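Local coordinates for protein rhizobiales Sp. Pch2 (Marine metagenome, PDB 6PB3) that probably uses ATP hydrolysis to remodel HORMA-domain proteins, as a hexameric Trip13/Pch2-type AAA ATPase that regulates bacterial cGAS-like enzymes in bacteriophage immunity, at residues 35-39 and 219-223; 128-132 and 181-185; 274-279 and 297-303; 132-136 and 186-190. One frame throughout, in Å; residues are numbered along the deposited sequence.

Contact 1 of 4, residues 35-39 and 219-223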
loop_
_atom_site.group_PDB
_atom_site.type_symbol
_atom_site.label_atom_id
_atom_site.label_comp_id
_atom_site.label_asym_id
_atom_site.label_seq_id
_atom_site.Cartn_x
_atom_site.Cartn_y
_atom_site.Cartn_z
ATOM N N HIS A 35 -25.963 -16.932 -14.913
ATOM C CA HIS A 35 -25.251 -17.583 -13.813
ATOM C C HIS A 35 -25.994 -18.825 -13.325
ATOM O O HIS A 35 -25.363 -19.834 -12.975
ATOM C CB HIS A 35 -25.033 -16.598 -12.660
ATOM C CG HIS A 35 -24.433 -15.291 -13.082
ATOM N ND1 HIS A 35 -25.132 -14.359 -13.816
ATOM C CD2 HIS A 35 -23.195 -14.770 -12.895
ATOM C CE1 HIS A 35 -24.359 -13.311 -14.047
ATOM N NE2 HIS A 35 -23.179 -13.535 -13.498
ATOM N N LYS A 36 -27.333 -18.765 -13.306
ATOM C CA LYS A 36 -28.170 -19.904 -12.919
ATOM C C LYS A 36 -27.976 -21.074 -13.859
ATOM O O LYS A 36 -27.778 -22.215 -13.423
ATOM C CB LYS A 36 -29.661 -19.524 -12.941
ATOM C CG LYS A 36 -30.159 -18.516 -11.919
ATOM C CD LYS A 36 -31.676 -18.262 -12.153
ATOM C CE LYS A 36 -32.238 -17.195 -11.241
ATOM N NZ LYS A 36 -33.626 -16.761 -11.647
ATOM N N SER A 37 -28.092 -20.806 -15.162
ATOM C CA SER A 37 -27.944 -21.842 -16.180
ATOM C C SER A 37 -26.572 -22.508 -16.111
ATOM O O SER A 37 -26.464 -23.739 -16.140
ATOM C CB SER A 37 -28.170 -21.230 -17.564
ATOM O OG SER A 37 -27.694 -22.077 -18.593
ATOM N N ARG A 38 -25.504 -21.711 -16.033
ATOM C CA ARG A 38 -24.168 -22.301 -15.991
ATOM C C ARG A 38 -23.956 -23.095 -14.707
ATOM O O ARG A 38 -23.467 -24.229 -14.738
ATOM C CB ARG A 38 -23.096 -21.220 -16.128
ATOM C CG ARG A 38 -23.099 -20.515 -17.454
ATOM C CD ARG A 38 -22.010 -19.427 -17.484
ATOM N NE ARG A 38 -22.160 -18.595 -18.672
ATOM C CZ ARG A 38 -21.496 -17.466 -18.894
ATOM N NH1 ARG A 38 -20.619 -17.011 -18.012
ATOM N NH2 ARG A 38 -21.711 -16.792 -20.010
ATOM N N LEU A 39 -24.336 -22.521 -13.565
ATOM C CA LEU A 39 -24.181 -23.250 -12.314
ATOM C C LEU A 39 -24.994 -24.532 -12.343
ATOM O O LEU A 39 -24.483 -25.605 -12.005
ATOM C CB LEU A 39 -24.577 -22.362 -11.127
ATOM C CG LEU A 39 -24.426 -23.003 -9.746
ATOM C CD1 LEU A 39 -22.975 -23.490 -9.577
ATOM C CD2 LEU A 39 -24.841 -22.075 -8.573
ATOM N N GLU A 219 -15.334 -25.129 -12.932
ATOM C CA GLU A 219 -15.777 -23.884 -13.526
ATOM C C GLU A 219 -15.717 -22.794 -12.479
ATOM O O GLU A 219 -16.005 -23.029 -11.304
ATOM C CB GLU A 219 -17.209 -23.989 -14.092
ATOM C CG GLU A 219 -17.613 -22.754 -14.885
ATOM C CD GLU A 219 -19.012 -22.818 -15.441
ATOM O OE1 GLU A 219 -19.741 -23.779 -15.154
ATOM O OE2 GLU A 219 -19.395 -21.884 -16.169
ATOM N N ILE A 220 -15.333 -21.604 -12.926
ATOM C CA ILE A 220 -15.419 -20.381 -12.147
ATOM C C ILE A 220 -16.491 -19.516 -12.793
ATOM O O ILE A 220 -16.437 -19.259 -14.002
ATOM C CB ILE A 220 -14.068 -19.650 -12.107
ATOM C CG1 ILE A 220 -12.957 -20.580 -11.562
ATOM C CG2 ILE A 220 -14.203 -18.351 -11.298
ATOM C CD1 ILE A 220 -11.523 -19.960 -11.620
ATOM N N ILE A 221 -17.455 -19.064 -11.998
ATOM C CA ILE A 221 -18.577 -18.259 -12.479
ATOM C C ILE A 221 -18.485 -16.917 -11.789
ATOM O O ILE A 221 -18.492 -16.848 -10.550
ATOM C CB ILE A 221 -19.932 -18.924 -12.197
ATOM C CG1 ILE A 221 -20.050 -20.262 -12.933
ATOM C CG2 ILE A 221 -21.128 -17.981 -12.585
ATOM C CD1 ILE A 221 -21.299 -21.058 -12.471
ATOM N N THR A 222 -18.413 -15.849 -12.573
ATOM C CA THR A 222 -18.086 -14.554 -12.011
ATOM C C THR A 222 -19.318 -13.663 -11.927
ATOM O O THR A 222 -20.166 -13.661 -12.827
ATOM C CB THR A 222 -16.973 -13.876 -12.817
ATOM O OG1 THR A 222 -17.348 -13.786 -14.199
ATOM C CG2 THR A 222 -15.676 -14.706 -12.701
ATOM N N PHE A 223 -19.392 -12.908 -10.830
ATOM C CA PHE A 223 -20.457 -11.969 -10.509
ATOM C C PHE A 223 -19.794 -10.599 -10.420
ATOM O O PHE A 223 -19.326 -10.169 -9.362
ATOM C CB PHE A 223 -21.166 -12.341 -9.200
ATOM C CG PHE A 223 -21.795 -13.706 -9.220
ATOM C CD1 PHE A 223 -21.009 -14.844 -9.245
ATOM C CD2 PHE A 223 -23.175 -13.852 -9.228
ATOM C CE1 PHE A 223 -21.585 -16.108 -9.288
ATOM C CE2 PHE A 223 -23.759 -15.116 -9.262
ATOM C CZ PHE A 223 -22.967 -16.240 -9.282
#
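H35 and I221 join helix 33-47 to strand 219-223, an outermost strand of the AAA P-loop NTPase sheet within this chain. The helix segment runs nearly antiparallel to the strand, with the axes 9.6 Å apart. The CG of H35 sits beside the backbone N (chi1 -50°), which sets the ring against T222 and F223. CD2 of H35 stands over the centre of one face of the F223 ring, 3.7 Å from F223 CE2. The ring planes are inclined at 33°. The imidazole edge meets the backbone: NE2 of H35 gives a weak, bent hydrogen bond of 3.1 Å to T222 O. Next to it, I221 CG2 packs 3.8 Å from H35 CD2. The other branch of I221 reaches the helix backbone, with CD1 3.5 Å from L39 N and against L39 CB. R38 crosses the E219 chain at about a right angle, its CB 3.8 Å from E219 OE2. Both E219 carboxylate oxygens are buried without a modelled partner, with R38 NE 5.0 Å from E219 OE2. R274 of the second subunit bonds T222 OG1. Strand 219-223 pairs with strand 76-81 through V78 and A80. F223 and L39 lean on L90 of helix 87-93, after the likely Walker A loop.

Contact 2 of 4, residues 128-132 and 181-185; sequences ISAAF and NAFIR
F132 and F183 meet at an angle between two nearly parallel helices of the AAA alpha/beta core. Helices 124-141 and 179-192 lie side by side on the central sheet. Their segments run in the same direction, 15° apart, with the axes 9.0 Å from each other. The F132 and F183 rings are inclined at 61°, with centroids 5.5 Å apart. F183 CD1 comes up to the edge of the F132 ring, near its plane, and is 3.4 Å from F132 CE2. F183 has its CG opposite the backbone N (chi1 -171°), which places the ring between the helix and the sheet. There it touches V199 and M201 of strand 197-203 and V157 of strand 151-157. F132 rests on V199 and L155. One turn earlier, I128 points at the other helix. Its CG2 branch lies at the edge of the F183 ring and presses on the backbone, 3.6 Å from F183 N. The same methyl is 3.8 Å from A182 CB. S129 CA and A182 CA are 5.7 Å apart, consistent with the small A182 side chain at the interface. No hydrogen bond crosses. S129 OG bonds to T125 O in its own helix and lies 3.7 Å from A182 CB.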
loop_
_atom_site.group_PDB
_atom_site.type_symbol
_atom_site.label_atom_id
_atom_site.label_comp_id
_atom_site.label_asym_id
_atom_site.label_seq_id
_atom_site.Cartn_x
_atom_site.Cartn_y
_atom_site.Cartn_z
ATOM N N ILE A 128 -13.309 -29.880 7.944
ATOM C CA ILE A 128 -13.314 -30.078 6.497
ATOM C C ILE A 128 -13.237 -31.563 6.161
ATOM O O ILE A 128 -14.000 -32.065 5.327
ATOM C CB ILE A 128 -12.164 -29.289 5.854
ATOM C CG1 ILE A 128 -12.449 -27.789 5.943
ATOM C CG2 ILE A 128 -11.951 -29.737 4.429
ATOM C CD1 ILE A 128 -11.261 -26.916 5.597
ATOM N N SER A 129 -12.318 -32.283 6.813
ATOM C CA SER A 129 -12.235 -33.732 6.644
ATOM C C SER A 129 -13.576 -34.395 6.921
ATOM O O SER A 129 -14.079 -35.170 6.100
ATOM C CB SER A 129 -11.162 -34.312 7.566
ATOM O OG SER A 129 -9.890 -33.795 7.239
ATOM N N ALA A 130 -14.163 -34.109 8.087
ATOM C CA ALA A 130 -15.435 -34.726 8.445
ATOM C C ALA A 130 -16.476 -34.473 7.370
ATOM O O ALA A 130 -17.141 -35.405 6.908
ATOM C CB ALA A 130 -15.918 -34.200 9.795
ATOM N N ALA A 131 -16.610 -33.216 6.940
ATOM C CA ALA A 131 -17.579 -32.878 5.905
ATOM C C ALA A 131 -17.359 -33.714 4.651
ATOM O O ALA A 131 -18.314 -34.235 4.061
ATOM C CB ALA A 131 -17.493 -31.387 5.580
ATOM N N PHE A 132 -16.097 -33.871 4.239
ATOM C CA PHE A 132 -15.829 -34.640 3.030
ATOM C C PHE A 132 -16.066 -36.124 3.257
ATOM O O PHE A 132 -16.569 -36.816 2.366
ATOM C CB PHE A 132 -14.408 -34.393 2.537
ATOM C CG PHE A 132 -14.294 -33.198 1.645
ATOM C CD1 PHE A 132 -14.828 -33.224 0.370
ATOM C CD2 PHE A 132 -13.681 -32.044 2.089
ATOM C CE1 PHE A 132 -14.719 -32.130 -0.455
ATOM C CE2 PHE A 132 -13.580 -30.944 1.271
ATOM C CZ PHE A 132 -14.099 -30.983 0.003
ATOM N N ASN A 181 -5.216 -28.149 2.804
ATOM C CA ASN A 181 -4.838 -29.491 2.371
ATOM C C ASN A 181 -5.981 -30.478 2.564
ATOM O O ASN A 181 -6.225 -31.330 1.701
ATOM C CB ASN A 181 -3.592 -29.954 3.115
ATOM C CG ASN A 181 -2.434 -30.200 2.179
ATOM O OD1 ASN A 181 -1.779 -29.261 1.729
ATOM N ND2 ASN A 181 -2.194 -31.466 1.852
ATOM N N ALA A 182 -6.695 -30.377 3.688
ATOM C CA ALA A 182 -7.869 -31.219 3.901
ATOM C C ALA A 182 -8.909 -31.005 2.809
ATOM O O ALA A 182 -9.578 -31.951 2.379
ATOM C CB ALA A 182 -8.474 -30.938 5.275
ATOM N N PHE A 183 -9.062 -29.762 2.356
ATOM C CA PHE A 183 -10.043 -29.445 1.327
ATOM C C PHE A 183 -9.625 -30.015 -0.021
ATOM O O PHE A 183 -10.440 -30.607 -0.738
ATOM C CB PHE A 183 -10.202 -27.932 1.254
ATOM C CG PHE A 183 -11.331 -27.481 0.392
ATOM C CD1 PHE A 183 -12.644 -27.720 0.763
ATOM C CD2 PHE A 183 -11.084 -26.808 -0.794
ATOM C CE1 PHE A 183 -13.693 -27.296 -0.031
ATOM C CE2 PHE A 183 -12.123 -26.382 -1.594
ATOM C CZ PHE A 183 -13.431 -26.635 -1.215
ATOM N N ILE A 184 -8.348 -29.845 -0.368
ATOM C CA ILE A 184 -7.801 -30.380 -1.613
ATOM C C ILE A 184 -7.949 -31.893 -1.655
ATOM O O ILE A 184 -8.399 -32.467 -2.654
ATOM C CB ILE A 184 -6.323 -29.979 -1.747
ATOM C CG1 ILE A 184 -6.185 -28.502 -2.088
ATOM C CG2 ILE A 184 -5.605 -30.866 -2.733
ATOM C CD1 ILE A 184 -4.829 -27.993 -1.677
ATOM N N ARG A 185 -7.523 -32.563 -0.585
ATOM C CA ARG A 185 -7.680 -34.011 -0.509
ATOM C C ARG A 185 -9.141 -34.414 -0.662
ATOM O O ARG A 185 -9.448 -35.419 -1.315
ATOM C CB ARG A 185 -7.103 -34.524 0.810
ATOM C CG ARG A 185 -5.594 -34.347 0.911
ATOM C CD ARG A 185 -5.060 -34.699 2.286
ATOM N NE ARG A 185 -3.631 -34.411 2.386
ATOM C CZ ARG A 185 -2.875 -34.719 3.436
ATOM N NH1 ARG A 185 -3.412 -35.326 4.487
ATOM N NH2 ARG A 185 -1.579 -34.421 3.435
#

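Contact 3 of 4, residues 274-279 and 297-303; sequences RLIPSI and IAQAMAP
R274 makes the polar link, reaching from helix 268-283 to the chain just after helix 291-300. It grips A302 O end-on with two nitrogens: R274 NH1 at 2.9 Å and R274 NH2 at 3.0 Å. The oxygen lies in the guanidinium plane. A bend at chi3 (63°) brings the guanidinium round to it. NH1 also forms a salt bridge with D270 of the same helix. A second polar bond stays within the helix. S278 OG donates to R274 O at 2.8 Å, from above the carbonyl plane, and that oxygen also accepts from S278 N. The van der Waals contacts centre on M301, a selenomethionine. Its chain crosses the R274 guanidinium, with SE over one face and CG 3.4 Å from R274 NH2. SE also lies 3.8 Å from L275 CB, and the terminal CE reaches S278 OG at 3.6 Å. Beyond it, L275 CD1 packs on A298 CB at 3.9 Å and on I297 CG2. I297 CG2 also meets S278 CB. R38 of the third subunit packs on S278 and M301. Such helix packing at a subunit boundary fits the small helical C-terminal domain of AAA ATPases.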
loop_
_atom_site.group_PDB
_atom_site.type_symbol
_atom_site.label_atom_id
_atom_site.label_comp_id
_atom_site.label_asym_id
_atom_site.label_seq_id
_atom_site.Cartn_x
_atom_site.Cartn_y
_atom_site.Cartn_z
ATOM N N ARG A 274 -30.097 -0.825 -2.827
ATOM C CA ARG A 274 -30.199 0.634 -2.741
ATOM C C ARG A 274 -31.254 1.185 -3.685
ATOM O O ARG A 274 -32.236 1.770 -3.217
ATOM C CB ARG A 274 -28.836 1.296 -3.014
ATOM C CG ARG A 274 -27.709 0.831 -2.076
ATOM C CD ARG A 274 -26.322 1.294 -2.541
ATOM N NE ARG A 274 -26.182 2.754 -2.551
ATOM C CZ ARG A 274 -25.344 3.417 -3.346
ATOM N NH1 ARG A 274 -24.575 2.750 -4.209
ATOM N NH2 ARG A 274 -25.276 4.745 -3.285
ATOM N N LEU A 275 -31.103 0.987 -4.998
ATOM C CA LEU A 275 -31.948 1.715 -5.934
ATOM C C LEU A 275 -33.385 1.214 -5.880
ATOM O O LEU A 275 -34.325 2.011 -5.820
ATOM C CB LEU A 275 -31.401 1.605 -7.354
ATOM C CG LEU A 275 -32.304 2.188 -8.440
ATOM C CD1 LEU A 275 -32.531 3.696 -8.295
ATOM C CD2 LEU A 275 -31.733 1.859 -9.808
ATOM N N ILE A 276 -33.582 -0.105 -5.910
ATOM C CA ILE A 276 -34.947 -0.643 -5.900
ATOM C C ILE A 276 -35.712 -0.220 -4.644
ATOM O O ILE A 276 -36.804 0.352 -4.776
ATOM C CB ILE A 276 -34.932 -2.160 -6.117
ATOM C CG1 ILE A 276 -34.693 -2.497 -7.601
ATOM C CG2 ILE A 276 -36.264 -2.777 -5.647
ATOM C CD1 ILE A 276 -34.332 -3.954 -7.828
ATOM N N PRO A 277 -35.199 -0.419 -3.426
ATOM C CA PRO A 277 -35.925 0.098 -2.261
ATOM C C PRO A 277 -36.224 1.580 -2.358
ATOM O O PRO A 277 -37.345 1.991 -2.034
ATOM C CB PRO A 277 -34.972 -0.216 -1.093
ATOM C CG PRO A 277 -34.164 -1.335 -1.507
ATOM C CD PRO A 277 -33.983 -1.148 -3.016
ATOM N N SER A 278 -35.249 2.395 -2.795
ATOM C CA SER A 278 -35.452 3.840 -2.842
ATOM C C SER A 278 -36.595 4.195 -3.778
ATOM O O SER A 278 -37.358 5.126 -3.514
ATOM C CB SER A 278 -34.170 4.556 -3.292
ATOM O OG SER A 278 -33.091 4.320 -2.393
ATOM N N ILE A 279 -36.685 3.507 -4.914
ATOM C CA ILE A 279 -37.745 3.816 -5.862
ATOM C C ILE A 279 -39.101 3.471 -5.264
ATOM O O ILE A 279 -40.043 4.270 -5.318
ATOM C CB ILE A 279 -37.501 3.082 -7.187
ATOM C CG1 ILE A 279 -36.330 3.733 -7.913
ATOM C CG2 ILE A 279 -38.762 3.116 -8.036
ATOM C CD1 ILE A 279 -35.931 3.009 -9.161
ATOM N N ILE A 297 -33.686 9.679 -8.781
ATOM C CA ILE A 297 -33.031 8.908 -7.731
ATOM C C ILE A 297 -31.830 8.154 -8.297
ATOM O O ILE A 297 -30.733 8.187 -7.729
ATOM C CB ILE A 297 -34.033 7.953 -7.063
ATOM C CG1 ILE A 297 -35.066 8.753 -6.259
ATOM C CG2 ILE A 297 -33.297 6.972 -6.186
ATOM C CD1 ILE A 297 -36.266 7.940 -5.801
ATOM N N ALA A 298 -32.015 7.471 -9.432
ATOM C CA ALA A 298 -30.920 6.691 -10.007
ATOM C C ALA A 298 -29.726 7.577 -10.347
ATOM O O ALA A 298 -28.573 7.178 -10.153
ATOM C CB ALA A 298 -31.393 5.949 -11.258
ATOM N N GLN A 299 -29.986 8.789 -10.843
ATOM C CA GLN A 299 -28.906 9.645 -11.318
ATOM C C GLN A 299 -28.134 10.266 -10.160
ATOM O O GLN A 299 -26.903 10.384 -10.219
ATOM C CB GLN A 299 -29.467 10.727 -12.240
ATOM C CG GLN A 299 -30.070 10.202 -13.540
ATOM C CD GLN A 299 -30.385 11.326 -14.514
ATOM O OE1 GLN A 299 -30.495 12.492 -14.120
ATOM N NE2 GLN A 299 -30.519 10.986 -15.793
ATOM N N ALA A 300 -28.838 10.679 -9.103
ATOM C CA ALA A 300 -28.170 11.231 -7.931
ATOM C C ALA A 300 -27.421 10.169 -7.144
ATOM O O ALA A 300 -26.535 10.508 -6.354
ATOM C CB ALA A 300 -29.188 11.923 -7.022
HETATM N N MSE A 301 -27.738 8.898 -7.351
HETATM C CA MSE A 301 -27.135 7.852 -6.567
HETATM C C MSE A 301 -25.805 7.431 -7.204
HETATM O O MSE A 301 -25.749 7.126 -8.399
HETATM C CB MSE A 301 -28.115 6.679 -6.456
HETATM C CG MSE A 301 -27.607 5.488 -5.687
HETATM SE SE MSE A 301 -28.973 4.077 -5.727
HETATM C CE MSE A 301 -30.284 4.951 -4.516
ATOM N N ALA A 302 -24.733 7.416 -6.401
ATOM C CA ALA A 302 -23.438 7.035 -6.963
ATOM C C ALA A 302 -23.171 5.552 -6.741
ATOM O O ALA A 302 -23.488 5.020 -5.673
ATOM C CB ALA A 302 -22.290 7.848 -6.345
ATOM N N PRO A 303 -22.575 4.875 -7.723
ATOM C CA PRO A 303 -22.315 3.436 -7.590
ATOM C C PRO A 303 -21.298 3.152 -6.497
ATOM O O PRO A 303 -20.523 4.019 -6.089
ATOM C CB PRO A 303 -21.758 3.036 -8.965
ATOM C CG PRO A 303 -22.107 4.161 -9.881
ATOM C CD PRO A 303 -22.161 5.399 -9.034
#

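Contact 4 of 4, residues 132-136 and 186-190; sequences FEHTV and GIDRL
The F132 ring has G186 on one face and L190 at its edge. G186 CA sits over the ring centre in a CH-pi contact, 3.5 Å from the centroid and 13° off the normal. Since G186 has no side chain, the ring can lie flat on the backbone. At the rim, L190 CD1 is 3.9 Å from F132 CE1, near the ring plane. F132 CZ meets I187 CG1 at 4.0 Å. The R189 guanidinium is the second flat group. V136 CG2 lies over one face, offset toward the rim, and E133 approaches its edge. The segments belong to helices 124-141 and 179-192 of the AAA alpha/beta core, and run almost parallel at 12°. L190 packs on A197 and V199 of strand 197-203. On the outer side, E133 and R189 form a salt bridge. The E133 chain bends at chi2 and brings OE1 to the guanidinium, with the carboxylate plane turned 32° from it. R189 NH1 gives OE1 a weak bond, while the modelled 2.4 Å between R189 NH2 and E133 OE1 is doubtful as a precise length. Deeper in, V136 CG2 packs 3.7 Å from L190 CD2. T135 CG2 lies loosely beside L190 CD2, while T135 OG1 bonds to A131 O in its own helix.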
loop_
_atom_site.group_PDB
_atom_site.type_symbol
_atom_site.label_atom_id
_atom_site.label_comp_id
_atom_site.label_asym_id
_atom_site.label_seq_id
_atom_site.Cartn_x
_atom_site.Cartn_y
_atom_site.Cartn_z
ATOM N N PHE A 132 -16.097 -33.871 4.239
ATOM C CA PHE A 132 -15.829 -34.640 3.030
ATOM C C PHE A 132 -16.066 -36.124 3.257
ATOM O O PHE A 132 -16.569 -36.816 2.366
ATOM C CB PHE A 132 -14.408 -34.393 2.537
ATOM C CG PHE A 132 -14.294 -33.198 1.645
ATOM C CD1 PHE A 132 -14.828 -33.224 0.370
ATOM C CD2 PHE A 132 -13.681 -32.044 2.089
ATOM C CE1 PHE A 132 -14.719 -32.130 -0.455
ATOM C CE2 PHE A 132 -13.580 -30.944 1.271
ATOM C CZ PHE A 132 -14.099 -30.983 0.003
ATOM N N GLU A 133 -15.722 -36.633 4.440
ATOM C CA GLU A 133 -15.992 -38.035 4.721
ATOM C C GLU A 133 -17.491 -38.317 4.700
ATOM O O GLU A 133 -17.941 -39.318 4.128
ATOM C CB GLU A 133 -15.399 -38.433 6.066
ATOM C CG GLU A 133 -15.632 -39.905 6.381
ATOM C CD GLU A 133 -15.009 -40.823 5.345
ATOM O OE1 GLU A 133 -13.953 -40.462 4.785
ATOM O OE2 GLU A 133 -15.571 -41.907 5.092
ATOM N N HIS A 134 -18.280 -37.443 5.326
ATOM C CA HIS A 134 -19.728 -37.602 5.287
ATOM C C HIS A 134 -20.239 -37.524 3.855
ATOM O O HIS A 134 -21.057 -38.351 3.432
ATOM C CB HIS A 134 -20.393 -36.538 6.163
ATOM C CG HIS A 134 -21.879 -36.688 6.287
ATOM N ND1 HIS A 134 -22.765 -35.788 5.734
ATOM C CD2 HIS A 134 -22.636 -37.627 6.907
ATOM C CE1 HIS A 134 -24.002 -36.164 6.006
ATOM N NE2 HIS A 134 -23.952 -37.277 6.716
ATOM N N THR A 135 -19.745 -36.552 3.086
ATOM C CA THR A 135 -20.201 -36.391 1.711
ATOM C C THR A 135 -19.929 -37.646 0.890
ATOM O O THR A 135 -20.800 -38.106 0.140
ATOM C CB THR A 135 -19.525 -35.177 1.083
ATOM O OG1 THR A 135 -19.753 -34.031 1.911
ATOM C CG2 THR A 135 -20.084 -34.911 -0.300
ATOM N N VAL A 136 -18.737 -38.230 1.047
ATOM C CA VAL A 136 -18.405 -39.468 0.345
ATOM C C VAL A 136 -19.353 -40.589 0.754
ATOM O O VAL A 136 -19.877 -41.321 -0.094
ATOM C CB VAL A 136 -16.934 -39.846 0.604
ATOM C CG1 VAL A 136 -16.615 -41.212 0.017
ATOM C CG2 VAL A 136 -16.002 -38.779 0.042
ATOM N N GLY A 186 -10.060 -33.633 -0.091
ATOM C CA GLY A 186 -11.473 -33.962 -0.218
ATOM C C GLY A 186 -11.961 -33.849 -1.649
ATOM O O GLY A 186 -12.661 -34.735 -2.152
ATOM N N ILE A 187 -11.593 -32.759 -2.323
ATOM C CA ILE A 187 -12.001 -32.546 -3.709
ATOM C C ILE A 187 -11.455 -33.646 -4.609
ATOM O O ILE A 187 -12.167 -34.186 -5.461
ATOM C CB ILE A 187 -11.516 -31.172 -4.185
ATOM C CG1 ILE A 187 -12.252 -30.068 -3.438
ATOM C CG2 ILE A 187 -11.664 -31.045 -5.690
ATOM C CD1 ILE A 187 -11.754 -28.720 -3.820
ATOM N N ASP A 188 -10.166 -33.958 -4.467
ATOM C CA ASP A 188 -9.567 -35.019 -5.271
ATOM C C ASP A 188 -10.282 -36.341 -5.045
ATOM O O ASP A 188 -10.523 -37.101 -5.991
ATOM C CB ASP A 188 -8.086 -35.156 -4.927
ATOM C CG ASP A 188 -7.279 -33.987 -5.398
ATOM O OD1 ASP A 188 -7.830 -33.161 -6.154
ATOM O OD2 ASP A 188 -6.098 -33.889 -5.015
ATOM N N ARG A 189 -10.633 -36.625 -3.792
ATOM C CA ARG A 189 -11.306 -37.876 -3.468
ATOM C C ARG A 189 -12.667 -37.958 -4.156
ATOM O O ARG A 189 -13.048 -39.016 -4.674
ATOM C CB ARG A 189 -11.429 -37.985 -1.951
ATOM C CG ARG A 189 -11.836 -39.326 -1.415
ATOM C CD ARG A 189 -11.732 -39.278 0.094
ATOM N NE ARG A 189 -12.513 -40.318 0.751
ATOM C CZ ARG A 189 -12.875 -40.272 2.028
ATOM N NH1 ARG A 189 -12.530 -39.234 2.784
ATOM N NH2 ARG A 189 -13.594 -41.256 2.545
ATOM N N LEU A 190 -13.405 -36.844 -4.194
ATOM C CA LEU A 190 -14.671 -36.823 -4.919
ATOM C C LEU A 190 -14.442 -36.997 -6.416
ATOM O O LEU A 190 -15.263 -37.610 -7.113
ATOM C CB LEU A 190 -15.420 -35.517 -4.649
ATOM C CG LEU A 190 -15.938 -35.268 -3.231
ATOM C CD1 LEU A 190 -16.785 -33.992 -3.164
ATOM C CD2 LEU A 190 -16.728 -36.459 -2.737
#

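Contacts 2 and 4 are successive turns of the same helix pair, 124-141 with 179-192, and share F132. Contact 2 is apolar across the helices and partly buried. Contact 4 is buried apart from the exposed E133 and R189, which add a salt bridge at its solvent-exposed side. Both are nested inside the chain loop closed by contact 1. Contact 1 is buried close to the centre of the chain and joins a helix to a sheet strand, using a weak imidazole bond beside an aromatic pair. Contact 3 is partly buried, lies on the other side of that centre from contacts 2 and 4, and grips a backbone oxygen with an arginine. Contacts 1 and 3 both reach neighbouring subunits; contacts 2 and 4 touch none.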